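Local coordinates for core protein VP4 (Bluetongue virus, PDB 2JHP) that caps viral messenger RNA inside the core, combining guanylyltransferase with guanine-N7 and ribose 2'-O methyltransferase activities in one elongated chain, at residues A[118-123]-A[483-488]. Sequence-based numbering, arbitrary orientation.
Sequences GDALRN and DIVKKD. With SAH (S-adenosyl-L-homocysteine), chain B; GUN (guanine), chain E.
The guanidinium of Arg122 has Gly118 O over one face, 3.6 Å above the plane and offset toward the rim. Three partners lie at its edge, in plane: Asp119 OD1, S-adenosyl-L-homocysteine O and guanine N9. Arg122 NE gives a fairly straight bond to S-adenosyl-L-homocysteine O (2.9 Å, 162°). Arg122 NH2 bonds S-adenosyl-L-homocysteine OXT at 3.0 Å and makes a weak bond to O of the same carboxylate. The side chain bends at chi3 (-60°), which turns the guanidinium back along the helix toward Asp119. There Arg122 NH1 forms a salt bridge to Asp119 OD1 (3.0 Å). The NH1 approach is 42° out of the carboxylate plane. Ligand and Asp119 together fix the rotation of the guanidinium. Gly118 has no side chain, and its CA comes within 3.4 Å of guanine N3.

Helix 114-128 leads into strand 131-132 of a Rossmann-like methyltransferase sheet. The paired cofactor product and guanine are consistent with the guanine-N7 methyltransferase site. Tyr446 OH also hydrogen-bonds the guanine.

Loop 483-488 touches the helix lightly, through methyl groups that meet Ala120 CB and backbone atoms. Val485 CG2 lies 4.0 Å from Ala120 O and 4.3 Å from Ala120 CB. Ile484 CG2 lies 4.1 Å from Asn123 C. Ile474 and Leu477 of helix 470-480 extend the apolar contact of Ala120 and Val485, touching Ala120 and Val485 respectively. Ile484 also packs on Tyr124 and Lys127 of helix 114-128.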
ATOM      1  N   GLY A 118       3.079  -2.829   4.838  1.00 14.28           N
ATOM      2  CA  GLY A 118       2.879  -2.333   3.480  1.00 14.04           C
ATOM      3  C   GLY A 118       3.736  -1.137   3.098  1.00 16.32           C
ATOM      4  O   GLY A 118       4.162  -1.037   1.956  1.00 27.00           O
ATOM      5  N   ASP A 119       3.982  -0.240   4.054  1.00 20.68           N
ATOM      6  CA  ASP A 119       4.740   0.994   3.821  1.00 13.92           C
ATOM      7  C   ASP A 119       6.221   0.738   3.610  1.00 16.47           C
ATOM      8  O   ASP A 119       6.881   1.459   2.866  1.00 15.30           O
ATOM      9  CB  ASP A 119       4.597   1.969   4.999  1.00 17.28           C
ATOM     10  CG  ASP A 119       3.236   2.665   5.049  1.00 17.92           C
ATOM     11  OD1 ASP A 119       2.298   2.320   4.294  1.00 35.47           O
ATOM     12  OD2 ASP A 119       3.113   3.569   5.893  1.00 25.74           O
ATOM     13  N   ALA A 120       6.738  -0.266   4.303  1.00 20.27           N
ATOM     14  CA  ALA A 120       8.118  -0.644   4.163  1.00 19.58           C
ATOM     15  C   ALA A 120       8.347  -1.211   2.764  1.00 20.47           C
ATOM     16  O   ALA A 120       9.302  -0.838   2.097  1.00 24.23           O
ATOM     17  CB  ALA A 120       8.497  -1.625   5.229  1.00 16.12           C
ATOM     18  N   LEU A 121       7.449  -2.070   2.303  1.00 20.17           N
ATOM     19  CA  LEU A 121       7.518  -2.594   0.947  1.00 35.58           C
ATOM     20  C   LEU A 121       7.309  -1.518  -0.111  1.00 33.83           C
ATOM     21  O   LEU A 121       7.893  -1.590  -1.183  1.00 17.13           O
ATOM     22  CB  LEU A 121       6.498  -3.710   0.739  1.00 22.63           C
ATOM     23  CG  LEU A 121       6.641  -4.992   1.558  1.00 19.89           C
ATOM     24  CD1 LEU A 121       5.704  -6.078   0.996  1.00 11.88           C
ATOM     25  CD2 LEU A 121       8.079  -5.493   1.596  1.00 30.59           C
ATOM     26  N   ARG A 122       6.467  -0.532   0.176  1.00 12.83           N
ATOM     27  CA  ARG A 122       6.162   0.481  -0.813  1.00 18.40           C
ATOM     28  C   ARG A 122       7.303   1.477  -0.948  1.00 17.48           C
ATOM     29  O   ARG A 122       7.554   1.988  -2.044  1.00 14.86           O
ATOM     30  CB  ARG A 122       4.864   1.205  -0.489  1.00 19.45           C
ATOM     31  CG  ARG A 122       4.175   1.780  -1.733  1.00 15.54           C
ATOM     32  CD  ARG A 122       2.843   2.468  -1.439  1.00 25.97           C
ATOM     33  NE  ARG A 122       1.897   1.540  -0.830  1.00  6.02           N
ATOM     34  CZ  ARG A 122       1.679   1.464   0.474  1.00 18.74           C
ATOM     35  NH1 ARG A 122       2.337   2.278   1.283  1.00  8.07           N
ATOM     36  NH2 ARG A 122       0.818   0.577   0.955  1.00  8.65           N
ATOM     37  N   ASN A 123       7.998   1.751   0.156  1.00 12.22           N
ATOM     38  CA  ASN A 123       9.120   2.674   0.114  1.00 15.40           C
ATOM     39  C   ASN A 123      10.253   2.111  -0.691  1.00 -8.64           C
ATOM     40  O   ASN A 123      10.805   2.808  -1.493  1.00 12.86           O
ATOM     41  CB  ASN A 123       9.544   3.118   1.512  1.00 18.43           C
ATOM     42  CG  ASN A 123       8.468   3.971   2.208  1.00 80.94           C
ATOM     43  OD1 ASN A 123       7.462   4.373   1.603  1.00 28.20           O
ATOM     44  ND2 ASN A 123       8.682   4.242   3.489  1.00 24.90           N
ATOM     45  N   ASP A 483      18.769   1.536   5.167  1.00 39.54           N
ATOM     46  CA  ASP A 483      17.990   2.767   5.371  1.00 43.27           C
ATOM     47  C   ASP A 483      16.770   2.916   4.490  1.00 51.12           C
ATOM     48  O   ASP A 483      16.113   3.959   4.512  1.00 62.32           O
ATOM     49  CB  ASP A 483      18.848   4.026   5.296  1.00 44.25           C
ATOM     50  CG  ASP A 483      19.226   4.568   6.671  1.00 34.60           C
ATOM     51  OD1 ASP A 483      19.967   5.570   6.724  1.00 19.57           O
ATOM     52  OD2 ASP A 483      18.781   3.999   7.695  1.00 53.50           O
ATOM     53  N   ILE A 484      16.462   1.876   3.717  1.00 43.93           N
ATOM     54  CA  ILE A 484      15.132   1.743   3.149  1.00 39.29           C
ATOM     55  C   ILE A 484      14.234   1.109   4.213  1.00 37.91           C
ATOM     56  O   ILE A 484      13.148   1.621   4.486  1.00 27.68           O
ATOM     57  CB  ILE A 484      15.099   0.950   1.819  1.00 29.76           C
ATOM     58  CG1 ILE A 484      15.974   1.638   0.768  1.00 -7.59           C
ATOM     59  CG2 ILE A 484      13.678   0.875   1.292  1.00 25.63           C
ATOM     60  CD1 ILE A 484      15.989   0.974  -0.605  1.00 34.28           C
ATOM     61  N   VAL A 485      14.695   0.016   4.824  1.00 19.21           N
ATOM     62  CA  VAL A 485      13.935  -0.660   5.886  1.00 14.97           C
ATOM     63  C   VAL A 485      14.806  -0.809   7.124  1.00 23.19           C
ATOM     64  O   VAL A 485      15.723  -1.626   7.157  1.00 27.14           O
ATOM     65  CB  VAL A 485      13.367  -2.048   5.431  1.00 20.49           C
ATOM     66  CG1 VAL A 485      12.465  -2.649   6.492  1.00 16.08           C
ATOM     67  CG2 VAL A 485      12.592  -1.931   4.118  1.00 24.62           C
ATOM     68  N   LYS A 486      14.513   0.001   8.132  1.00 19.71           N
ATOM     69  CA  LYS A 486      15.308   0.059   9.355  1.00 23.39           C
ATOM     70  C   LYS A 486      15.093  -1.182  10.225  1.00 14.41           C
ATOM     71  O   LYS A 486      14.076  -1.858  10.108  1.00 16.23           O
ATOM     72  CB  LYS A 486      14.949   1.310  10.162  1.00 15.96           C
ATOM     73  CG  LYS A 486      15.259   2.629   9.490  1.00138.67           C
ATOM     74  CD  LYS A 486      14.633   3.759  10.293  1.00170.62           C
ATOM     75  CE  LYS A 486      14.478   5.024   9.472  1.00 91.99           C
ATOM     76  NZ  LYS A 486      15.758   5.773   9.359  1.00  8.69           N
ATOM     77  N   LYS A 487      16.056  -1.473  11.097  1.00 13.65           N
ATOM     78  CA  LYS A 487      15.944  -2.594  12.030  1.00 12.67           C
ATOM     79  C   LYS A 487      14.767  -2.416  12.990  1.00 11.79           C
ATOM     80  O   LYS A 487      14.128  -3.395  13.389  1.00 20.28           O
ATOM     81  CB  LYS A 487      17.237  -2.756  12.836  1.00 14.40           C
ATOM     82  CG  LYS A 487      18.063  -3.982  12.487  1.00 14.50           C
ATOM     83  CD  LYS A 487      19.186  -3.681  11.519  1.00 -3.82           C
ATOM     84  CE  LYS A 487      20.319  -4.702  11.666  1.00 -4.18           C
ATOM     85  NZ  LYS A 487      21.220  -4.396  12.832  1.00 24.57           N
ATOM     86  N   ASP A 488      14.493  -1.156  13.333  1.00  5.69           N
ATOM     87  CA  ASP A 488      13.522  -0.772  14.357  1.00 -3.80           C
ATOM     88  C   ASP A 488      12.039  -0.781  13.890  1.00 10.96           C
ATOM     89  O   ASP A 488      11.110  -0.562  14.684  1.00 11.81           O
ATOM     90  CB  ASP A 488      13.920   0.602  14.893  1.00-17.72           C
ATOM     91  CG  ASP A 488      13.316   0.900  16.228  1.00-11.74           C
ATOM     92  OD1 ASP A 488      13.416   0.068  17.140  1.00 11.73           O
ATOM     93  OD2 ASP A 488      12.736   1.980  16.359  1.00 12.01           O
TER
HETATM   94  N   SAH B1645      -1.438  -1.166  -4.293  1.00 34.62           N
HETATM   95  CA  SAH B1645      -1.877  -0.347  -3.119  1.00 17.59           C
HETATM   96  CB  SAH B1645      -3.342  -0.535  -2.711  1.00 14.75           C
HETATM   97  CG  SAH B1645      -4.062  -1.833  -3.027  1.00 48.60           C
HETATM   98  SD  SAH B1645      -5.845  -1.650  -2.750  1.00 14.02           S
HETATM   99  C   SAH B1645      -0.957  -0.497  -1.919  1.00 19.67           C
HETATM  100  O   SAH B1645       0.267  -0.519  -2.068  1.00 20.34           O
HETATM  101  OXT SAH B1645      -1.408  -0.563  -0.775  1.00 46.07           O
HETATM  102  C5' SAH B1645      -6.178  -2.725  -4.175  1.00 -6.02           C
HETATM  103  C4' SAH B1645      -6.621  -1.956  -5.408  1.00  4.74           C
HETATM  104  O4' SAH B1645      -6.190  -2.608  -6.586  1.00  7.70           O
HETATM  105  C3' SAH B1645      -8.139  -1.821  -5.499  1.00  0.69           C
HETATM  106  O3' SAH B1645      -8.404  -0.491  -5.913  1.00 -7.14           O
HETATM  107  C2' SAH B1645      -8.537  -2.780  -6.611  1.00 -0.27           C
HETATM  108  O2' SAH B1645      -9.637  -2.331  -7.356  1.00 10.14           O
HETATM  109  C1' SAH B1645      -7.282  -2.785  -7.483  1.00 -1.73           C
HETATM  110  N9  SAH B1645      -7.152  -4.007  -8.308  1.00 14.19           N
HETATM  111  C8  SAH B1645      -7.491  -5.294  -7.961  1.00 -2.81           C
HETATM  112  N7  SAH B1645      -7.218  -6.113  -9.009  1.00 19.58           N
HETATM  113  C5  SAH B1645      -6.709  -5.371 -10.022  1.00 -6.33           C
HETATM  114  C6  SAH B1645      -6.257  -5.690 -11.305  1.00 10.97           C
HETATM  115  N6  SAH B1645      -6.282  -6.951 -11.731  1.00  9.62           N
HETATM  116  N1  SAH B1645      -5.768  -4.697 -12.133  1.00  5.85           N
HETATM  117  C2  SAH B1645      -5.729  -3.386 -11.691  1.00 18.83           C
HETATM  118  N3  SAH B1645      -6.175  -3.064 -10.421  1.00  8.90           N
HETATM  119  C4  SAH B1645      -6.661  -4.039  -9.595  1.00 -4.23           C
HETATM  120  N9  GUN E1648      -1.176  -0.677   3.406  1.00127.74           N
HETATM  121  C8  GUN E1648      -2.220  -0.350   2.644  1.00 89.91           C
HETATM  122  N7  GUN E1648      -2.933  -1.448   2.381  1.00109.04           N
HETATM  123  C5  GUN E1648      -2.347  -2.484   2.981  1.00119.52           C
HETATM  124  C6  GUN E1648      -2.642  -3.847   3.055  1.00 82.38           C
HETATM  125  O6  GUN E1648      -3.628  -4.309   2.485  1.00107.82           O
HETATM  126  N1  GUN E1648      -1.798  -4.691   3.790  1.00 61.64           N
HETATM  127  C2  GUN E1648      -0.678  -4.131   4.424  1.00 22.19           C
HETATM  128  N2  GUN E1648       0.137  -4.895   5.126  1.00 50.40           N
HETATM  129  N3  GUN E1648      -0.426  -2.814   4.330  1.00 50.39           N
HETATM  130  C4  GUN E1648      -1.224  -1.989   3.634  1.00119.15           C